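Local coordinates for endo-1,4-b-d-mannanase (Trichoderma reesei, PDB 1QNR), which hydrolyses internal beta-1,4-mannosidic linkages in mannan chains, as an endo-acting beta-mannanase of glycoside hydrolase family 5, at residues Ser46-Asp60 with Leu104-Gly118. Sequence-based numbering, arbitrary orientation.
With BMA (beta-D-mannopyranose), chain B.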
loop_
_atom_site.group_PDB
_atom_site.type_symbol
_atom_site.label_atom_id
_atom_site.label_comp_id
_atom_site.label_asym_id
_atom_site.label_seq_id
_atom_site.Cartn_x
_atom_site.Cartn_y
_atom_site.Cartn_z
ATOM N N SER A 46 -8.755 -7.605 -13.366
ATOM C CA SER A 46 -9.442 -6.677 -14.265
ATOM C C SER A 46 -10.840 -7.177 -14.646
ATOM O O SER A 46 -11.810 -6.388 -14.608
ATOM C CB SER A 46 -8.555 -6.396 -15.448
ATOM O OG SER A 46 -9.275 -5.661 -16.469
ATOM N N SER A 47 -10.978 -8.474 -14.988
ATOM C CA SER A 47 -12.348 -8.949 -15.350
ATOM C C SER A 47 -13.313 -8.972 -14.179
ATOM O O SER A 47 -14.565 -8.911 -14.301
ATOM C CB SER A 47 -12.247 -10.312 -16.053
ATOM O OG SER A 47 -11.850 -11.295 -15.163
ATOM N N SER A 48 -12.819 -8.992 -12.906
ATOM C CA SER A 48 -13.676 -8.865 -11.725
ATOM C C SER A 48 -14.168 -7.428 -11.521
ATOM O O SER A 48 -15.069 -7.218 -10.689
ATOM C CB SER A 48 -12.814 -9.272 -10.482
ATOM O OG SER A 48 -12.483 -10.649 -10.475
ATOM N N GLY A 49 -13.606 -6.459 -12.217
ATOM C CA GLY A 49 -14.055 -5.066 -12.085
ATOM C C GLY A 49 -13.250 -4.195 -11.140
ATOM O O GLY A 49 -13.673 -3.069 -10.871
ATOM N N LEU A 50 -12.146 -4.754 -10.594
ATOM C CA LEU A 50 -11.282 -3.976 -9.707
ATOM C C LEU A 50 -10.400 -3.069 -10.572
ATOM O O LEU A 50 -9.948 -3.468 -11.679
ATOM C CB LEU A 50 -10.431 -4.957 -8.866
ATOM C CG LEU A 50 -11.263 -5.859 -7.921
ATOM C CD1 LEU A 50 -10.313 -6.831 -7.194
ATOM C CD2 LEU A 50 -12.084 -5.079 -6.912
ATOM N N LYS A 51 -10.066 -1.913 -10.015
ATOM C CA LYS A 51 -9.336 -0.909 -10.868
ATOM C C LYS A 51 -7.937 -0.637 -10.367
ATOM O O LYS A 51 -7.079 -0.063 -11.129
ATOM C CB LYS A 51 -10.099 0.454 -10.836
ATOM C CG LYS A 51 -11.380 0.387 -11.739
ATOM C CD LYS A 51 -12.013 1.825 -11.785
ATOM C CE LYS A 51 -13.215 1.772 -12.768
ATOM N NZ LYS A 51 -13.876 3.161 -12.890
ATOM N N VAL A 52 -7.576 -1.012 -9.134
ATOM C CA VAL A 52 -6.295 -0.632 -8.479
ATOM C C VAL A 52 -5.726 -1.839 -7.723
ATOM O O VAL A 52 -6.501 -2.576 -7.061
ATOM C CB VAL A 52 -6.526 0.539 -7.483
ATOM C CG1 VAL A 52 -5.133 1.036 -6.974
ATOM C CG2 VAL A 52 -7.248 1.737 -8.119
ATOM N N VAL A 53 -4.416 -2.048 -7.855
ATOM C CA VAL A 53 -3.715 -3.157 -7.188
ATOM C C VAL A 53 -2.549 -2.546 -6.387
ATOM O O VAL A 53 -1.784 -1.719 -6.915
ATOM C CB VAL A 53 -3.134 -4.213 -8.191
ATOM C CG1 VAL A 53 -2.600 -5.443 -7.429
ATOM C CG2 VAL A 53 -4.202 -4.645 -9.159
ATOM N N ARG A 54 -2.383 -3.008 -5.132
ATOM C CA ARG A 54 -1.231 -2.559 -4.284
ATOM C C ARG A 54 -0.177 -3.659 -4.311
ATOM O O ARG A 54 -0.481 -4.836 -3.975
ATOM C CB ARG A 54 -1.767 -2.176 -2.904
ATOM C CG ARG A 54 -0.627 -1.617 -1.986
ATOM C CD ARG A 54 -1.307 -0.799 -0.857
ATOM N NE ARG A 54 -0.348 -0.399 0.213
ATOM C CZ ARG A 54 -0.121 -1.127 1.335
ATOM N NH1 ARG A 54 -0.700 -2.329 1.502
ATOM N NH2 ARG A 54 0.655 -0.574 2.276
ATOM N N VAL A 55 1.062 -3.336 -4.733
ATOM C CA VAL A 55 2.172 -4.374 -4.901
ATOM C C VAL A 55 3.383 -3.875 -4.130
ATOM O O VAL A 55 3.583 -2.635 -4.017
ATOM C CB VAL A 55 2.471 -4.599 -6.412
ATOM C CG1 VAL A 55 1.193 -5.047 -7.155
ATOM C CG2 VAL A 55 3.087 -3.374 -7.109
ATOM N N TRP A 56 4.264 -4.792 -3.662
ATOM C CA TRP A 56 5.497 -4.259 -2.964
ATOM C C TRP A 56 6.479 -3.658 -3.967
ATOM O O TRP A 56 6.834 -4.239 -5.003
ATOM C CB TRP A 56 6.190 -5.372 -2.160
ATOM C CG TRP A 56 5.514 -5.734 -0.841
ATOM C CD1 TRP A 56 5.998 -6.747 -0.045
ATOM C CD2 TRP A 56 4.393 -5.142 -0.134
ATOM N NE1 TRP A 56 5.277 -6.780 1.131
ATOM C CE2 TRP A 56 4.276 -5.839 1.094
ATOM C CE3 TRP A 56 3.468 -4.102 -0.444
ATOM C CZ2 TRP A 56 3.313 -5.522 2.080
ATOM C CZ3 TRP A 56 2.491 -3.824 0.562
ATOM C CH2 TRP A 56 2.381 -4.523 1.821
ATOM N N GLY A 57 7.047 -2.484 -3.608
ATOM C CA GLY A 57 8.119 -1.877 -4.428
ATOM C C GLY A 57 9.495 -2.053 -3.825
ATOM O O GLY A 57 10.451 -1.349 -4.279
ATOM N N PHE A 58 9.655 -3.021 -2.917
ATOM C CA PHE A 58 10.879 -3.310 -2.211
ATOM C C PHE A 58 11.087 -4.823 -2.077
ATOM O O PHE A 58 10.143 -5.612 -2.114
ATOM C CB PHE A 58 10.835 -2.707 -0.739
ATOM C CG PHE A 58 9.595 -3.132 0.065
ATOM C CD1 PHE A 58 9.596 -4.386 0.746
ATOM C CD2 PHE A 58 8.459 -2.345 0.117
ATOM C CE1 PHE A 58 8.450 -4.771 1.440
ATOM C CE2 PHE A 58 7.312 -2.718 0.843
ATOM C CZ PHE A 58 7.317 -3.948 1.501
ATOM N N ASN A 59 12.399 -5.160 -1.919
ATOM C CA ASN A 59 12.790 -6.541 -1.546
ATOM C C ASN A 59 14.265 -6.419 -1.144
ATOM O O ASN A 59 15.222 -6.452 -1.946
ATOM C CB ASN A 59 12.557 -7.524 -2.747
ATOM C CG ASN A 59 12.725 -8.970 -2.317
ATOM O OD1 ASN A 59 13.560 -9.278 -1.462
ATOM N ND2 ASN A 59 11.972 -9.931 -2.892
ATOM N N ASP A 60 14.467 -6.112 0.146
ATOM C CA ASP A 60 15.758 -5.750 0.733
ATOM C C ASP A 60 16.433 -6.924 1.413
ATOM O O ASP A 60 15.768 -7.682 2.154
ATOM C CB ASP A 60 15.523 -4.639 1.808
ATOM C CG ASP A 60 15.038 -3.344 1.177
ATOM O OD1 ASP A 60 15.754 -2.896 0.193
ATOM O OD2 ASP A 60 14.015 -2.719 1.611
ATOM N N LEU A 104 -5.019 -1.346 -15.484
ATOM C CA LEU A 104 -5.039 -1.294 -13.993
ATOM C C LEU A 104 -4.053 -0.215 -13.488
ATOM O O LEU A 104 -3.105 0.108 -14.221
ATOM C CB LEU A 104 -4.553 -2.669 -13.417
ATOM C CG LEU A 104 -5.553 -3.829 -13.617
ATOM C CD1 LEU A 104 -4.894 -5.173 -13.250
ATOM C CD2 LEU A 104 -6.874 -3.631 -12.857
ATOM N N LYS A 105 -4.298 0.298 -12.282
ATOM C CA LYS A 105 -3.371 1.293 -11.697
ATOM C C LYS A 105 -2.698 0.664 -10.446
ATOM O O LYS A 105 -3.344 -0.189 -9.802
ATOM C CB LYS A 105 -4.144 2.548 -11.214
ATOM C CG LYS A 105 -5.021 3.156 -12.377
ATOM C CD LYS A 105 -4.200 3.591 -13.580
ATOM C CE LYS A 105 -5.135 4.307 -14.581
ATOM N NZ LYS A 105 -4.389 4.517 -15.892
ATOM N N LEU A 106 -1.486 1.090 -10.125
ATOM C CA LEU A 106 -0.754 0.474 -9.008
ATOM C C LEU A 106 -0.353 1.439 -7.864
ATOM O O LEU A 106 0.090 2.579 -8.110
ATOM C CB LEU A 106 0.588 -0.052 -9.567
ATOM C CG LEU A 106 0.481 -1.079 -10.737
ATOM C CD1 LEU A 106 1.876 -1.354 -11.299
ATOM C CD2 LEU A 106 -0.198 -2.351 -10.180
ATOM N N ILE A 107 -0.541 0.967 -6.607
ATOM C CA ILE A 107 0.013 1.713 -5.441
ATOM C C ILE A 107 1.315 0.994 -5.088
ATOM O O ILE A 107 1.281 -0.239 -4.877
ATOM C CB ILE A 107 -0.974 1.779 -4.276
ATOM C CG1 ILE A 107 -2.190 2.621 -4.700
ATOM C CG2 ILE A 107 -0.272 2.373 -3.002
ATOM C CD1 ILE A 107 -3.336 2.715 -3.649
ATOM N N ILE A 108 2.449 1.728 -4.967
ATOM C CA ILE A 108 3.752 1.086 -4.748
ATOM C C ILE A 108 4.537 1.716 -3.591
ATOM O O ILE A 108 5.058 2.853 -3.696
ATOM C CB ILE A 108 4.620 1.185 -6.059
ATOM C CG1 ILE A 108 3.886 0.575 -7.266
ATOM C CG2 ILE A 108 5.978 0.470 -5.831
ATOM C CD1 ILE A 108 4.671 0.593 -8.586
ATOM N N PRO A 109 4.612 1.015 -2.440
ATOM C CA PRO A 109 5.424 1.485 -1.298
ATOM C C PRO A 109 6.898 1.124 -1.466
ATOM O O PRO A 109 7.263 0.075 -2.021
ATOM C CB PRO A 109 4.801 0.741 -0.048
ATOM C CG PRO A 109 4.278 -0.540 -0.696
ATOM C CD PRO A 109 3.745 -0.135 -2.069
ATOM N N PHE A 110 7.803 1.988 -0.897
ATOM C CA PHE A 110 9.249 1.868 -1.069
ATOM C C PHE A 110 10.015 1.100 0.001
ATOM O O PHE A 110 11.158 0.709 -0.307
ATOM C CB PHE A 110 9.908 3.281 -1.197
ATOM C CG PHE A 110 9.339 4.168 -2.283
ATOM C CD1 PHE A 110 9.433 3.781 -3.631
ATOM C CD2 PHE A 110 8.752 5.390 -1.953
ATOM C CE1 PHE A 110 8.948 4.617 -4.627
ATOM C CE2 PHE A 110 8.248 6.214 -2.979
ATOM C CZ PHE A 110 8.354 5.844 -4.317
ATOM N N VAL A 111 9.431 0.903 1.178
ATOM C CA VAL A 111 10.117 0.176 2.285
ATOM C C VAL A 111 9.000 -0.431 3.162
ATOM O O VAL A 111 7.861 0.076 3.217
ATOM C CB VAL A 111 11.028 1.124 3.111
ATOM C CG1 VAL A 111 10.233 2.195 3.855
ATOM C CG2 VAL A 111 11.974 0.350 4.053
ATOM N N ASN A 112 9.361 -1.489 3.894
ATOM C CA ASN A 112 8.421 -2.090 4.880
ATOM C C ASN A 112 8.798 -1.621 6.312
ATOM O O ASN A 112 10.003 -1.635 6.655
ATOM C CB ASN A 112 8.560 -3.618 4.839
ATOM C CG ASN A 112 7.295 -4.318 5.382
ATOM O OD1 ASN A 112 6.357 -3.718 5.913
ATOM N ND2 ASN A 112 7.228 -5.639 5.186
ATOM N N ASN A 113 7.760 -1.286 7.128
ATOM C CA ASN A 113 8.063 -1.069 8.554
ATOM C C ASN A 113 8.531 -2.390 9.170
ATOM O O ASN A 113 9.448 -2.426 10.019
ATOM C CB ASN A 113 6.794 -0.591 9.284
ATOM C CG ASN A 113 7.077 -0.232 10.738
ATOM O OD1 ASN A 113 7.709 0.815 10.974
ATOM N ND2 ASN A 113 6.595 -0.991 11.721
ATOM N N TRP A 114 7.926 -3.485 8.736
ATOM C CA TRP A 114 8.194 -4.819 9.295
ATOM C C TRP A 114 9.290 -5.568 8.585
ATOM O O TRP A 114 9.739 -5.143 7.493
ATOM C CB TRP A 114 6.853 -5.654 9.242
ATOM C CG TRP A 114 5.709 -4.889 9.842
ATOM C CD1 TRP A 114 4.644 -4.324 9.148
ATOM C CD2 TRP A 114 5.508 -4.522 11.214
ATOM N NE1 TRP A 114 3.803 -3.640 10.003
ATOM C CE2 TRP A 114 4.312 -3.749 11.278
ATOM C CE3 TRP A 114 6.259 -4.677 12.395
ATOM C CZ2 TRP A 114 3.821 -3.225 12.481
ATOM C CZ3 TRP A 114 5.759 -4.184 13.595
ATOM C CH2 TRP A 114 4.549 -3.437 13.621
ATOM N N SER A 115 9.789 -6.682 9.169
ATOM C CA SER A 115 10.990 -7.345 8.644
ATOM C C SER A 115 10.785 -8.283 7.469
ATOM O O SER A 115 11.722 -8.800 6.892
ATOM C CB SER A 115 11.743 -8.049 9.835
ATOM O OG SER A 115 12.108 -6.994 10.704
ATOM N N ASP A 116 9.504 -8.411 7.006
ATOM C CA ASP A 116 9.238 -9.210 5.845
ATOM C C ASP A 116 9.864 -8.567 4.605
ATOM O O ASP A 116 9.540 -7.374 4.337
ATOM C CB ASP A 116 7.712 -9.442 5.641
ATOM C CG ASP A 116 7.071 -9.919 6.980
ATOM O OD1 ASP A 116 7.352 -11.039 7.446
ATOM O OD2 ASP A 116 6.314 -9.165 7.608
ATOM N N TYR A 117 10.643 -9.286 3.788
ATOM C CA TYR A 117 11.328 -8.718 2.626
ATOM C C TYR A 117 12.259 -7.573 3.077
ATOM O O TYR A 117 12.461 -6.581 2.347
ATOM C CB TYR A 117 10.353 -8.365 1.488
ATOM C CG TYR A 117 9.515 -9.557 1.101
ATOM C CD1 TYR A 117 10.054 -10.581 0.303
ATOM C CD2 TYR A 117 8.225 -9.744 1.588
ATOM C CE1 TYR A 117 9.350 -11.747 -0.015
ATOM C CE2 TYR A 117 7.500 -10.928 1.299
ATOM C CZ TYR A 117 8.086 -11.872 0.516
ATOM O OH TYR A 117 7.302 -13.020 0.179
ATOM N N GLY A 118 12.905 -7.785 4.245
ATOM C CA GLY A 118 13.982 -6.920 4.759
ATOM C C GLY A 118 13.525 -5.845 5.708
ATOM O O GLY A 118 13.762 -5.869 6.923
HETATM C C1 BMA B . 1.588 -5.993 13.501
HETATM C C2 BMA B . 2.358 -7.085 12.719
HETATM C C3 BMA B . 2.383 -6.750 11.226
HETATM C C4 BMA B . 0.983 -6.410 10.732
HETATM C C5 BMA B . 0.274 -5.364 11.595
HETATM C C6 BMA B . -1.263 -5.292 11.278
HETATM O O2 BMA B . 1.728 -8.362 12.890
HETATM O O3 BMA B . 2.947 -7.765 10.440
HETATM O O4 BMA B . 1.110 -5.968 9.371
HETATM O O5 BMA B . 0.224 -5.868 12.986
HETATM O O6 BMA B . -1.639 -4.160 12.072
HETATM O O HOH W 1 11.725 -3.171 2.927
HETATM O O HOH W 2 13.734 -0.048 0.887
#
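F58 drives its ring into the loop V111-Y117, beginning at CB, which lies 3.5 Å from F110 O; CG, placed between the backbone N and the carbonyl carbon (chi1 53°), reaches V111 CA. From there CD2 approaches P109 O at the ring edge (3.4 Å), while CD1 has Y117 O beside it, also at the edge. CE2 meets the V111 carbonyl group, and CE1 and the terminal CZ both rest against N112 CB, CZ at 3.6 Å. V111 C and N112 N lie over one face and W56 CB over the opposite one, so the ring is clamped from both sides. Cut back to an alanine, this position would probably leave a gap between W56 CB and the V111-N112 backbone, with N112 CB losing its ring contact. The loop is pinned internally by N112 ND2, which donates in the carbonyl plane to D116 O (3.0 Å, 165°), while the strongest polar partner of the N112 side chain is N168, outside both segments.

Upstream, strands 52-54 and 105-109 run parallel at 22°, neighbours in the family 5 TIM barrel. V53 N donates to K105 O (2.9 Å) and I107 N to V53 O (3.0 Å). V52 and R54 share a face with I107, whose CG2 touches R54 CD at 4.0 Å; the R54 guanidinium continues to salt bridges with E165 and E276. Farther along, W114 lays one indole face against the mannose, CE2 to BMA C3 measuring 3.6 Å, while N113 ND2 sits over the other.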